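Local coordinates for phosphoethanolamine N-methyltransferase 1 (Haemonchus contortus, PDB 4KRG), which catalyses the S-adenosylmethionine-dependent methylation of phosphoethanolamine, a reaction on the nematode route to phosphocholine, at residues D289-K294 against K401-E406; T297-T302 against S394-E399; L316-F321 against Q348-G353; N324-E329 against S359-Y364. All blocks are in the same frame, centred on the assembly; numbering follows the deposited sequence.

Interaction 1: D289-K294 against K401-E406; sequences DEVVPK and KVVLLE. With BOG (octyl beta-D-glucopyranoside), chain F.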
# COMPACT_ATOMS: atom_id res chain seq x y z
N ASP A 289 -27.82 -11.00 -5.69
CA ASP A 289 -26.92 -12.02 -6.23
C ASP A 289 -26.89 -12.07 -7.77
O ASP A 289 -26.21 -12.91 -8.35
CB ASP A 289 -27.20 -13.41 -5.64
CG ASP A 289 -28.57 -13.93 -6.00
OD1 ASP A 289 -29.52 -13.12 -6.09
OD2 ASP A 289 -28.70 -15.16 -6.19
N GLU A 290 -27.63 -11.18 -8.41
CA GLU A 290 -27.46 -10.96 -9.85
C GLU A 290 -26.36 -9.93 -10.09
O GLU A 290 -25.65 -10.00 -11.09
CB GLU A 290 -28.78 -10.51 -10.49
CG GLU A 290 -29.78 -11.63 -10.73
CD GLU A 290 -29.35 -12.57 -11.85
OE1 GLU A 290 -28.96 -12.07 -12.92
OE2 GLU A 290 -29.42 -13.80 -11.65
N VAL A 291 -26.21 -8.97 -9.17
CA VAL A 291 -25.09 -8.04 -9.22
C VAL A 291 -23.81 -8.72 -8.74
O VAL A 291 -22.75 -8.57 -9.36
CB VAL A 291 -25.35 -6.78 -8.35
CG1 VAL A 291 -24.11 -5.91 -8.31
CG2 VAL A 291 -26.53 -6.01 -8.89
N VAL A 292 -23.91 -9.46 -7.64
CA VAL A 292 -22.77 -10.14 -7.04
C VAL A 292 -23.01 -11.65 -6.94
O VAL A 292 -23.56 -12.13 -5.95
CB VAL A 292 -22.47 -9.59 -5.64
CG1 VAL A 292 -21.17 -10.19 -5.10
CG2 VAL A 292 -22.34 -8.09 -5.68
N PRO A 293 -22.61 -12.40 -7.97
CA PRO A 293 -22.80 -13.86 -7.89
C PRO A 293 -21.92 -14.47 -6.80
O PRO A 293 -20.90 -13.88 -6.42
CB PRO A 293 -22.34 -14.34 -9.27
CG PRO A 293 -22.47 -13.14 -10.16
CD PRO A 293 -22.11 -11.97 -9.28
N LYS A 294 -22.30 -15.63 -6.29
CA LYS A 294 -21.52 -16.29 -5.25
C LYS A 294 -20.11 -16.60 -5.74
O LYS A 294 -19.93 -17.03 -6.88
CB LYS A 294 -22.21 -17.56 -4.78
CG LYS A 294 -23.56 -17.32 -4.13
CD LYS A 294 -24.26 -18.63 -3.84
CE LYS A 294 -25.58 -18.40 -3.16
NZ LYS A 294 -26.32 -19.69 -3.06
N LYS A 401 -22.19 -5.80 -13.82
CA LYS A 401 -23.17 -4.85 -13.31
C LYS A 401 -22.50 -3.91 -12.32
O LYS A 401 -21.56 -4.30 -11.63
CB LYS A 401 -24.32 -5.58 -12.63
CG LYS A 401 -25.12 -6.48 -13.55
CD LYS A 401 -26.17 -7.27 -12.79
CE LYS A 401 -26.71 -8.41 -13.63
NZ LYS A 401 -27.16 -7.91 -14.95
N VAL A 402 -22.99 -2.68 -12.24
CA VAL A 402 -22.45 -1.72 -11.30
C VAL A 402 -23.57 -1.14 -10.44
O VAL A 402 -24.73 -1.15 -10.84
CB VAL A 402 -21.70 -0.57 -12.02
CG1 VAL A 402 -20.67 -1.14 -12.99
CG2 VAL A 402 -22.68 0.33 -12.75
N VAL A 403 -23.20 -0.68 -9.25
CA VAL A 403 -24.12 -0.00 -8.35
C VAL A 403 -23.37 1.20 -7.78
O VAL A 403 -22.30 1.05 -7.19
CB VAL A 403 -24.60 -0.92 -7.20
CG1 VAL A 403 -25.55 -0.18 -6.28
CG2 VAL A 403 -25.27 -2.16 -7.74
N LEU A 404 -23.92 2.39 -7.98
CA LEU A 404 -23.26 3.61 -7.52
C LEU A 404 -24.13 4.34 -6.52
O LEU A 404 -25.32 4.52 -6.76
CB LEU A 404 -22.96 4.54 -8.69
CG LEU A 404 -22.28 3.90 -9.90
CD1 LEU A 404 -22.17 4.92 -11.02
CD2 LEU A 404 -20.91 3.37 -9.51
N LEU A 405 -23.55 4.77 -5.40
CA LEU A 405 -24.22 5.70 -4.50
C LEU A 405 -23.54 7.04 -4.71
O LEU A 405 -22.31 7.14 -4.63
CB LEU A 405 -24.11 5.25 -3.04
CG LEU A 405 -24.78 6.11 -1.97
CD1 LEU A 405 -26.28 6.28 -2.23
CD2 LEU A 405 -24.55 5.51 -0.59
N GLU A 406 -24.32 8.07 -5.00
CA GLU A 406 -23.74 9.35 -5.39
C GLU A 406 -24.29 10.52 -4.60
O GLU A 406 -25.50 10.71 -4.54
CB GLU A 406 -23.98 9.60 -6.88
CG GLU A 406 -23.20 8.69 -7.79
CD GLU A 406 -21.71 8.93 -7.70
OE1 GLU A 406 -21.29 10.07 -7.40
OE2 GLU A 406 -20.96 7.96 -7.93
C1 BOG F . -28.04 -11.67 0.90
O1 BOG F . -28.42 -10.72 1.83
C2 BOG F . -27.97 -13.03 1.56
O2 BOG F . -26.93 -13.01 2.53
C3 BOG F . -27.73 -14.13 0.59
O3 BOG F . -27.83 -15.41 1.29
C4 BOG F . -28.70 -14.11 -0.54
O4 BOG F . -28.33 -15.09 -1.54
C5 BOG F . -28.76 -12.75 -1.22
O5 BOG F . -29.00 -11.66 -0.25
C6 BOG F . -29.86 -12.76 -2.19
O6 BOG F . -29.33 -12.47 -3.46
C1' BOG F . -27.68 -9.50 1.74
C2' BOG F . -28.03 -8.55 2.93
C3' BOG F . -27.46 -7.15 2.72
C4' BOG F . -26.12 -6.98 2.34
C5' BOG F . -25.67 -5.79 1.44
C6' BOG F . -24.45 -5.06 2.01
C7' BOG F . -23.90 -3.94 1.09
C8' BOG F . -22.44 -3.72 1.28
O HOH W 1 -22.30 -8.81 -12.26
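Val291 and Lys401 meet where a loop before strand 297-302 reaches the start of strand 400-408, the fifth strand of a Rossmann-like sheet in the C-terminal half, whose strand order is that of class I methyltransferases. The tight part is mostly apolar. Val291 turns its two methyls to different partners: CG1 meets Val403 CG2 at 4.0 Å, the two side chains lying roughly at right angles, while CG2 touches Lys401 CD at 4.1 Å. CG2 of Val403 is the branch trans to the carbonyl carbon, and that brings it round to the loop. Strand 458-465 closes this patch, with Lys463 against Val291 and Leu461 against Val403. The last close touch is made as the lysine runs out over the loop backbone, Lys401 CE lying 3.2 Å from Glu290 O. Beyond CE the contact loosens, and a bend in the last torsion (chi4 -52°) turns the ammonium aside. Lys401 NZ remains 5.0 Å from Glu290 OE1, so any attraction between the opposite charges is probably weak. A water accepts a weak bond from Lys401 N and donates to Val291 O, linking the two backbones without direct bonding. At Asp289, where the segment begins, sits an octyl glucoside, a detergent: its O6 donates to Asp289 OD1 at 2.7 Å and takes a weak, bent bond from Asp289 N, at 132°.

Interaction 2: T297-T302 against S394-E399; sequences TAYVFT and SIMKPE. With BOG (octyl beta-D-glucopyranoside), chain E.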
# COMPACT_ATOMS: atom_id res chain seq x y z
N THR A 297 -15.59 -11.92 -7.71
CA THR A 297 -14.74 -10.87 -7.15
C THR A 297 -15.30 -9.50 -7.52
O THR A 297 -15.43 -9.16 -8.68
CB THR A 297 -13.27 -10.99 -7.63
OG1 THR A 297 -12.75 -12.27 -7.25
CG2 THR A 297 -12.42 -9.91 -6.99
N ALA A 298 -15.67 -8.73 -6.50
CA ALA A 298 -16.22 -7.40 -6.69
C ALA A 298 -15.12 -6.35 -6.67
O ALA A 298 -14.18 -6.44 -5.88
CB ALA A 298 -17.24 -7.10 -5.60
N TYR A 299 -15.23 -5.34 -7.51
CA TYR A 299 -14.33 -4.20 -7.47
C TYR A 299 -15.03 -3.09 -6.71
O TYR A 299 -16.12 -2.67 -7.10
CB TYR A 299 -13.98 -3.76 -8.89
CG TYR A 299 -13.01 -2.59 -9.00
CD1 TYR A 299 -11.64 -2.77 -8.83
CD2 TYR A 299 -13.47 -1.32 -9.32
CE1 TYR A 299 -10.76 -1.71 -8.95
CE2 TYR A 299 -12.60 -0.26 -9.44
CZ TYR A 299 -11.25 -0.46 -9.25
OH TYR A 299 -10.40 0.61 -9.38
N VAL A 300 -14.44 -2.64 -5.62
CA VAL A 300 -15.05 -1.60 -4.79
C VAL A 300 -14.17 -0.35 -4.77
O VAL A 300 -12.96 -0.44 -4.58
CB VAL A 300 -15.34 -2.12 -3.36
CG1 VAL A 300 -15.71 -0.96 -2.42
CG2 VAL A 300 -16.44 -3.15 -3.38
N PHE A 301 -14.78 0.81 -4.97
CA PHE A 301 -14.04 2.06 -5.05
C PHE A 301 -14.65 3.07 -4.08
O PHE A 301 -15.81 3.43 -4.21
CB PHE A 301 -14.07 2.58 -6.49
CG PHE A 301 -13.39 3.93 -6.69
CD1 PHE A 301 -12.02 4.03 -6.77
CD2 PHE A 301 -14.15 5.08 -6.85
CE1 PHE A 301 -11.41 5.25 -6.96
CE2 PHE A 301 -13.55 6.30 -7.04
CZ PHE A 301 -12.18 6.39 -7.09
N THR A 302 -13.88 3.52 -3.09
CA THR A 302 -14.38 4.46 -2.08
C THR A 302 -13.38 5.60 -1.80
O THR A 302 -12.49 5.45 -0.96
CB THR A 302 -14.76 3.75 -0.77
OG1 THR A 302 -13.62 3.07 -0.24
CG2 THR A 302 -15.87 2.74 -1.00
N SER A 394 -12.33 -1.76 -19.13
CA SER A 394 -11.14 -2.51 -19.48
C SER A 394 -10.70 -3.47 -18.37
O SER A 394 -9.85 -4.34 -18.60
CB SER A 394 -9.99 -1.58 -19.87
OG SER A 394 -9.59 -0.78 -18.76
N ILE A 395 -11.27 -3.31 -17.18
CA ILE A 395 -11.04 -4.27 -16.09
C ILE A 395 -12.32 -4.97 -15.62
O ILE A 395 -12.32 -5.61 -14.58
CB ILE A 395 -10.33 -3.63 -14.87
CG1 ILE A 395 -11.22 -2.59 -14.19
CG2 ILE A 395 -9.00 -3.02 -15.26
CD1 ILE A 395 -10.63 -2.06 -12.89
N MSE A 396 -13.39 -4.84 -16.40
CA MSE A 396 -14.67 -5.52 -16.10
C MSE A 396 -14.97 -6.64 -17.08
O MSE A 396 -14.67 -6.52 -18.27
CB MSE A 396 -15.84 -4.53 -16.18
CG MSE A 396 -15.92 -3.52 -15.08
SE MSE A 396 -16.24 -4.31 -13.32
CE MSE A 396 -14.64 -3.62 -12.50
N LYS A 397 -15.58 -7.72 -16.60
CA LYS A 397 -16.06 -8.76 -17.50
C LYS A 397 -17.16 -8.18 -18.38
O LYS A 397 -17.74 -7.15 -18.05
CB LYS A 397 -16.55 -9.98 -16.73
CG LYS A 397 -15.45 -10.71 -15.99
CD LYS A 397 -15.74 -12.19 -15.81
CE LYS A 397 -14.81 -12.79 -14.77
NZ LYS A 397 -15.30 -14.11 -14.30
N PRO A 398 -17.44 -8.82 -19.53
CA PRO A 398 -18.58 -8.36 -20.32
C PRO A 398 -19.85 -8.40 -19.49
O PRO A 398 -20.06 -9.37 -18.76
CB PRO A 398 -18.67 -9.41 -21.44
CG PRO A 398 -17.27 -9.90 -21.60
CD PRO A 398 -16.68 -9.89 -20.21
N GLU A 399 -20.66 -7.34 -19.57
CA GLU A 399 -21.95 -7.26 -18.89
C GLU A 399 -21.86 -7.18 -17.37
O GLU A 399 -22.85 -7.42 -16.68
CB GLU A 399 -22.87 -8.41 -19.29
CG GLU A 399 -22.99 -8.63 -20.79
CD GLU A 399 -24.11 -9.59 -21.15
OE1 GLU A 399 -24.02 -10.79 -20.79
OE2 GLU A 399 -25.09 -9.15 -21.79
C1 BOG E . -10.45 -11.93 -11.84
O1 BOG E . -9.43 -11.31 -11.14
C2 BOG E . -9.90 -12.73 -13.00
O2 BOG E . -9.29 -11.84 -13.92
C3 BOG E . -11.00 -13.48 -13.69
O3 BOG E . -10.44 -14.30 -14.75
C4 BOG E . -11.76 -14.33 -12.73
O4 BOG E . -12.86 -14.98 -13.40
C5 BOG E . -12.30 -13.50 -11.58
O5 BOG E . -11.21 -12.79 -10.90
C6 BOG E . -12.97 -14.35 -10.59
O6 BOG E . -14.17 -13.73 -10.24
C1' BOG E . -9.82 -10.06 -10.59
C2' BOG E . -8.59 -9.46 -9.87
C3' BOG E . -8.03 -10.40 -8.81
C4' BOG E . -8.01 -10.01 -7.47
C5' BOG E . -8.17 -11.11 -6.38
C6' BOG E . -7.97 -10.58 -4.95
C7' BOG E . -9.28 -10.13 -4.26
C8' BOG E . -9.68 -11.06 -3.17
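Ile395 drops its terminal methyl onto one face of the Tyr299 ring, a CH-pi contact with CD1 4.1 Å from the centroid of the Tyr299 ring and 16° off the normal. The methyl sits a little toward the rim, nearest CE1 and CZ. Met396, deposited as selenomethionine, comes in at a slant to the same ring: its chain folds at chi2 and again at chi3, and CE ends 3.7 Å from Tyr299 CB. Both partners cross the tyrosine at about a right angle; the isoleucine methyl lies over the outer part of the ring, the selenomethionine methyl beside its CB. Strand 297-302 is the central first strand of the Rossmann-like C-terminal half, and 394-399 holds a short, weakly bonded strand at 396-397 and then turns the corner into the fifth strand, 400-408. With CG trans to its backbone N (chi1 -179°), Tyr299 stands off the sheet toward that segment, while Phe372 of the neighbouring strand meets its ring with the planes at about 60°. The hydroxyl of Tyr299 is hydrogen-bonded to Ser361 OG on helix 358-367. Beyond this patch Lys397 forms a salt bridge with Asp373 and donates from NZ to O4 of an octyl glucoside at 2.7 Å.

Interaction 3: L316-F321 against Q348-G353; sequences LLAEKF and QRVRFG. With BOG (octyl beta-D-glucopyranoside), chain F; BOG (octyl beta-D-glucopyranoside), chain E.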
# COMPACT_ATOMS: atom_id res chain seq x y z
N LEU A 316 -19.01 -6.72 4.94
CA LEU A 316 -20.40 -7.17 4.88
C LEU A 316 -20.74 -7.67 3.47
O LEU A 316 -21.47 -8.64 3.30
CB LEU A 316 -21.34 -6.05 5.29
CG LEU A 316 -22.82 -6.42 5.26
CD1 LEU A 316 -23.10 -7.49 6.30
CD2 LEU A 316 -23.68 -5.20 5.50
N LEU A 317 -20.18 -7.01 2.46
CA LEU A 317 -20.37 -7.44 1.09
C LEU A 317 -19.88 -8.87 0.92
O LEU A 317 -20.63 -9.74 0.52
CB LEU A 317 -19.62 -6.51 0.14
CG LEU A 317 -19.96 -6.69 -1.33
CD1 LEU A 317 -21.41 -6.38 -1.56
CD2 LEU A 317 -19.09 -5.77 -2.19
N ALA A 318 -18.62 -9.12 1.26
CA ALA A 318 -18.05 -10.45 1.17
C ALA A 318 -18.82 -11.49 1.99
O ALA A 318 -18.97 -12.64 1.58
CB ALA A 318 -16.60 -10.44 1.61
N GLU A 319 -19.31 -11.08 3.16
CA GLU A 319 -20.04 -12.01 4.01
C GLU A 319 -21.38 -12.40 3.41
O GLU A 319 -21.70 -13.58 3.28
CB GLU A 319 -20.27 -11.43 5.41
CG GLU A 319 -21.08 -12.37 6.29
CD GLU A 319 -21.47 -11.77 7.62
OE1 GLU A 319 -21.54 -10.52 7.72
OE2 GLU A 319 -21.71 -12.54 8.57
N LYS A 320 -22.17 -11.39 3.05
CA LYS A 320 -23.54 -11.62 2.59
C LYS A 320 -23.63 -12.25 1.21
O LYS A 320 -24.57 -12.98 0.93
CB LYS A 320 -24.33 -10.31 2.63
CG LYS A 320 -24.67 -9.82 4.03
CD LYS A 320 -25.60 -10.79 4.75
CE LYS A 320 -25.99 -10.26 6.12
NZ LYS A 320 -26.60 -11.32 6.96
N PHE A 321 -22.66 -11.98 0.35
CA PHE A 321 -22.73 -12.53 -1.00
C PHE A 321 -21.69 -13.60 -1.30
O PHE A 321 -21.56 -14.06 -2.43
CB PHE A 321 -22.70 -11.41 -2.04
CG PHE A 321 -23.88 -10.48 -1.94
CD1 PHE A 321 -25.14 -10.90 -2.37
CD2 PHE A 321 -23.74 -9.21 -1.40
CE1 PHE A 321 -26.23 -10.05 -2.27
CE2 PHE A 321 -24.83 -8.37 -1.30
CZ PHE A 321 -26.08 -8.79 -1.73
N GLN A 348 -10.16 -13.49 4.60
CA GLN A 348 -9.14 -13.42 3.55
C GLN A 348 -9.72 -13.03 2.19
O GLN A 348 -8.98 -12.69 1.27
CB GLN A 348 -8.38 -14.75 3.46
CG GLN A 348 -9.21 -15.93 3.00
CD GLN A 348 -9.28 -16.06 1.48
OE1 GLN A 348 -8.32 -15.75 0.77
NE2 GLN A 348 -10.42 -16.51 0.98
N ARG A 349 -11.03 -13.08 2.07
CA ARG A 349 -11.69 -12.72 0.83
C ARG A 349 -11.67 -11.21 0.58
O ARG A 349 -11.91 -10.77 -0.54
CB ARG A 349 -13.13 -13.22 0.84
CG ARG A 349 -13.28 -14.72 0.97
CD ARG A 349 -14.74 -15.09 1.14
NE ARG A 349 -15.28 -14.51 2.36
CZ ARG A 349 -16.52 -14.67 2.81
NH1 ARG A 349 -17.38 -15.42 2.13
NH2 ARG A 349 -16.89 -14.09 3.93
N VAL A 350 -11.39 -10.43 1.62
CA VAL A 350 -11.45 -8.98 1.53
C VAL A 350 -10.05 -8.39 1.45
O VAL A 350 -9.21 -8.69 2.30
CB VAL A 350 -12.20 -8.35 2.73
CG1 VAL A 350 -12.22 -6.84 2.61
CG2 VAL A 350 -13.62 -8.86 2.79
N ARG A 351 -9.81 -7.57 0.43
CA ARG A 351 -8.49 -6.97 0.22
C ARG A 351 -8.65 -5.48 -0.05
O ARG A 351 -9.66 -5.04 -0.59
CB ARG A 351 -7.79 -7.63 -0.97
CG ARG A 351 -7.77 -9.14 -0.96
CD ARG A 351 -6.86 -9.70 0.09
NE ARG A 351 -7.01 -11.15 0.24
CZ ARG A 351 -6.30 -12.06 -0.42
NH1 ARG A 351 -5.36 -11.68 -1.28
NH2 ARG A 351 -6.52 -13.34 -0.20
N PHE A 352 -7.65 -4.69 0.34
CA PHE A 352 -7.65 -3.26 0.08
C PHE A 352 -6.37 -2.87 -0.61
O PHE A 352 -5.35 -3.54 -0.47
CB PHE A 352 -7.77 -2.46 1.39
CG PHE A 352 -9.03 -2.72 2.15
CD1 PHE A 352 -10.14 -1.89 1.98
CD2 PHE A 352 -9.13 -3.80 3.02
CE1 PHE A 352 -11.33 -2.14 2.67
CE2 PHE A 352 -10.30 -4.05 3.71
CZ PHE A 352 -11.40 -3.22 3.54
N GLY A 353 -6.42 -1.78 -1.37
CA GLY A 353 -5.24 -1.20 -1.95
C GLY A 353 -5.40 0.30 -1.88
O GLY A 353 -6.52 0.81 -1.86
C1 BOG F . -28.04 -11.67 0.90
O1 BOG F . -28.42 -10.72 1.83
C2 BOG F . -27.97 -13.03 1.56
O2 BOG F . -26.93 -13.01 2.53
C3 BOG F . -27.73 -14.13 0.59
O3 BOG F . -27.83 -15.41 1.29
C4 BOG F . -28.70 -14.11 -0.54
O4 BOG F . -28.33 -15.09 -1.54
C5 BOG F . -28.76 -12.75 -1.22
O5 BOG F . -29.00 -11.66 -0.25
C6 BOG F . -29.86 -12.76 -2.19
O6 BOG F . -29.33 -12.47 -3.46
C1' BOG F . -27.68 -9.50 1.74
C2' BOG F . -28.03 -8.55 2.93
C3' BOG F . -27.46 -7.15 2.72
C4' BOG F . -26.12 -6.98 2.34
C5' BOG F . -25.67 -5.79 1.44
C6' BOG F . -24.45 -5.06 2.01
C7' BOG F . -23.90 -3.94 1.09
C8' BOG F . -22.44 -3.72 1.28
C1 BOG E . -10.45 -11.93 -11.84
O1 BOG E . -9.43 -11.31 -11.14
C2 BOG E . -9.90 -12.73 -13.00
O2 BOG E . -9.29 -11.84 -13.92
C3 BOG E . -11.00 -13.48 -13.69
O3 BOG E . -10.44 -14.30 -14.75
C4 BOG E . -11.76 -14.33 -12.73
O4 BOG E . -12.86 -14.98 -13.40
C5 BOG E . -12.30 -13.50 -11.58
O5 BOG E . -11.21 -12.79 -10.90
C6 BOG E . -12.97 -14.35 -10.59
O6 BOG E . -14.17 -13.73 -10.24
C1' BOG E . -9.82 -10.06 -10.59
C2' BOG E . -8.59 -9.46 -9.87
C3' BOG E . -8.03 -10.40 -8.81
C4' BOG E . -8.01 -10.01 -7.47
C5' BOG E . -8.17 -11.11 -6.38
C6' BOG E . -7.97 -10.58 -4.95
C7' BOG E . -9.28 -10.13 -4.26
C8' BOG E . -9.68 -11.06 -3.17
O HOH W 2 -20.01 -15.80 3.66
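Ala318 meets both Arg349 and Val350, and these pairs make most of the contact. Its CB presses on Val350 CG2 at 3.6 Å. Its carbonyl oxygen lies over one face of the Arg349 guanidinium, 3.0 Å above the plane and off toward the rim. The shortest separation there, Ala318 O to Arg349 NH1, is 3.2 Å, but the N-H bonds point along the guanidinium plane and the angle is wrong for a hydrogen bond. The oxygen rests over the face of the cation, where any attraction is probably electrostatic. A water at the guanidinium edge, in its plane, makes the polar link instead: it accepts from Arg349 NH1 at 3.1 Å and donates to Glu319 O at 2.8 Å. Further out, Asp347 forms a salt bridge with Arg349 NH2 and probably helps hold the flat group against Ala318 O, which the arginine reaches by bending at chi3 (-62°). On the strand side Arg351 grips Gln348 O side-on, NE at 2.7 Å and NH2 at 2.9 Å, tying down the loop that delivers Arg349. One octyl glucoside sends its tail end to Arg349 O and Arg351 CG; a second lies along the helix by Leu316, Lys320 and Phe321, its O2 donating to Lys320 O. Helix 314-321 follows the first strand and here packs beside the third, 350-354, an arrangement that fits the Rossmann-like topology of class I methyltransferases.

Interaction 4: N324-E329 against S359-Y364; sequences NVWNVE and SSSIDY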
# COMPACT_ATOMS: atom_id res chain seq x y z
N ASN A 324 -15.41 -12.42 -3.09
CA ASN A 324 -14.15 -11.78 -2.77
C ASN A 324 -14.23 -10.30 -3.15
O ASN A 324 -14.98 -9.94 -4.06
CB ASN A 324 -13.00 -12.45 -3.51
CG ASN A 324 -13.00 -13.96 -3.35
OD1 ASN A 324 -13.21 -14.48 -2.25
ND2 ASN A 324 -12.78 -14.68 -4.45
N VAL A 325 -13.49 -9.45 -2.46
CA VAL A 325 -13.61 -8.02 -2.70
C VAL A 325 -12.23 -7.35 -2.76
O VAL A 325 -11.37 -7.63 -1.92
CB VAL A 325 -14.46 -7.31 -1.60
CG1 VAL A 325 -14.48 -5.81 -1.82
CG2 VAL A 325 -15.87 -7.86 -1.56
N TRP A 326 -12.04 -6.51 -3.77
CA TRP A 326 -10.92 -5.57 -3.80
C TRP A 326 -11.47 -4.16 -3.67
O TRP A 326 -12.23 -3.69 -4.52
CB TRP A 326 -10.13 -5.70 -5.10
CG TRP A 326 -8.98 -4.74 -5.16
CD1 TRP A 326 -9.01 -3.46 -5.62
CD2 TRP A 326 -7.65 -4.99 -4.71
NE1 TRP A 326 -7.76 -2.89 -5.50
CE2 TRP A 326 -6.91 -3.80 -4.95
CE3 TRP A 326 -7.00 -6.08 -4.15
CZ2 TRP A 326 -5.55 -3.70 -4.64
CZ3 TRP A 326 -5.65 -5.98 -3.84
CH2 TRP A 326 -4.94 -4.79 -4.08
N ASN A 327 -11.08 -3.47 -2.60
CA ASN A 327 -11.61 -2.16 -2.28
C ASN A 327 -10.48 -1.14 -2.38
O ASN A 327 -9.50 -1.22 -1.64
CB ASN A 327 -12.21 -2.17 -0.87
CG ASN A 327 -12.86 -0.85 -0.46
OD1 ASN A 327 -12.62 0.21 -1.04
ND2 ASN A 327 -13.67 -0.92 0.58
N VAL A 328 -10.63 -0.20 -3.31
CA VAL A 328 -9.65 0.85 -3.54
C VAL A 328 -9.94 2.03 -2.62
O VAL A 328 -11.08 2.49 -2.54
CB VAL A 328 -9.73 1.37 -4.99
CG1 VAL A 328 -8.66 2.40 -5.26
CG2 VAL A 328 -9.61 0.21 -5.97
N GLU A 329 -8.91 2.51 -1.92
CA GLU A 329 -9.01 3.72 -1.11
C GLU A 329 -8.06 4.76 -1.71
O GLU A 329 -7.04 4.40 -2.30
CB GLU A 329 -8.61 3.43 0.35
CG GLU A 329 -9.40 2.30 1.03
CD GLU A 329 -10.64 2.80 1.77
OE1 GLU A 329 -11.05 3.96 1.56
OE2 GLU A 329 -11.21 2.03 2.57
N SER A 359 -7.76 6.22 -11.99
CA SER A 359 -6.88 5.94 -13.12
C SER A 359 -5.70 5.06 -12.71
O SER A 359 -5.30 4.16 -13.44
CB SER A 359 -6.38 7.25 -13.73
OG SER A 359 -5.50 7.01 -14.81
N SER A 360 -5.16 5.34 -11.53
CA SER A 360 -4.03 4.57 -10.99
C SER A 360 -4.39 3.10 -10.81
O SER A 360 -3.65 2.20 -11.22
CB SER A 360 -3.57 5.17 -9.66
OG SER A 360 -2.65 4.30 -9.01
N SER A 361 -5.55 2.85 -10.20
CA SER A 361 -6.01 1.49 -9.96
C SER A 361 -6.32 0.77 -11.27
O SER A 361 -6.05 -0.42 -11.42
CB SER A 361 -7.25 1.48 -9.05
OG SER A 361 -7.65 0.15 -8.79
N ILE A 362 -6.89 1.50 -12.22
CA ILE A 362 -7.21 0.90 -13.51
C ILE A 362 -5.93 0.45 -14.22
O ILE A 362 -5.90 -0.64 -14.79
CB ILE A 362 -8.06 1.84 -14.38
CG1 ILE A 362 -9.48 1.93 -13.82
CG2 ILE A 362 -8.10 1.37 -15.83
CD1 ILE A 362 -10.39 2.81 -14.63
N ASP A 363 -4.88 1.26 -14.18
CA ASP A 363 -3.59 0.89 -14.78
C ASP A 363 -3.06 -0.40 -14.17
O ASP A 363 -2.71 -1.33 -14.89
CB ASP A 363 -2.56 2.00 -14.60
CG ASP A 363 -2.77 3.15 -15.56
OD1 ASP A 363 -3.50 2.98 -16.56
OD2 ASP A 363 -2.20 4.24 -15.31
N TYR A 364 -2.99 -0.44 -12.85
CA TYR A 364 -2.59 -1.63 -12.11
C TYR A 364 -3.31 -2.88 -12.60
O TYR A 364 -2.69 -3.89 -12.93
CB TYR A 364 -2.88 -1.42 -10.63
CG TYR A 364 -2.40 -2.50 -9.70
CD1 TYR A 364 -1.12 -2.48 -9.18
CD2 TYR A 364 -3.25 -3.53 -9.32
CE1 TYR A 364 -0.69 -3.45 -8.31
CE2 TYR A 364 -2.82 -4.52 -8.45
CZ TYR A 364 -1.54 -4.47 -7.95
OH TYR A 364 -1.11 -5.45 -7.09
O HOH W 3 -6.32 -0.85 -7.03
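Val328 and Ser361 make the direct contact, and it is van der Waals packing. The valine straddles the serine: CG2 lies 3.4 Å from Ser361 OG, and CG1 is 4.1 Å from Ser361 CB. Ser361 carries OG trans to its backbone N (chi1 -178°), which aims the hydroxyl from helix 358-367 at the sheet. Polar contact runs through water. One water accepts from Trp326 NE1 at 2.9 Å and also lies by Ser361 OG; that second distance is so short that its detail is doubtful. The indole and the hydroxyl do not meet directly: NE1 of Trp326 and OG of Ser361 are 4.5 Å apart, with OG oblique to the ring. Ser361 OG has a protein partner as well, the hydroxyl of Tyr299 on the adjacent strand. Aromatic contacts complete the surroundings. Trp326 meets Trp365 of the same helix edge-to-face, while Tyr364, which only borders the strand, has an edge-to-face partner in Trp215 and a cation-pi partner in Arg368. Strand 324-329 is the second strand of the Rossmann-like C-terminal half, and the helix, which follows the third strand, lies against one face of that sheet. At this buried join of strand and helix, then, the polar atoms are met by neutral groups: the serine hydroxyl by that of Tyr299, the indole N-H by the water.

How the interactions relate
All four contacts belong to the Rossmann-like C-terminal half, where strands run 350-354, 324-329, 297-302, 372-378, 400-408 across the sheet. Interactions 2 and 4 are closest, with centres about 9 Å apart, because strands 297-302 and 324-329 are hydrogen-bonded neighbours. Interaction 1 lies about 10 Å from interaction 2, continuing its second segment into strand 400-408. Interaction 3 is about 14 Å from each of the others; Phe321 packs on Val292 of interaction 1, and Leu317 on Val300. Along the chain interactions 3 and 4 interleave, and both fall between the segments of interactions 1 and 2. This half does not hold S-adenosylhomocysteine and phosphoethanolamine; it is joined to the rest through strand 350-354, which pairs with 208-218.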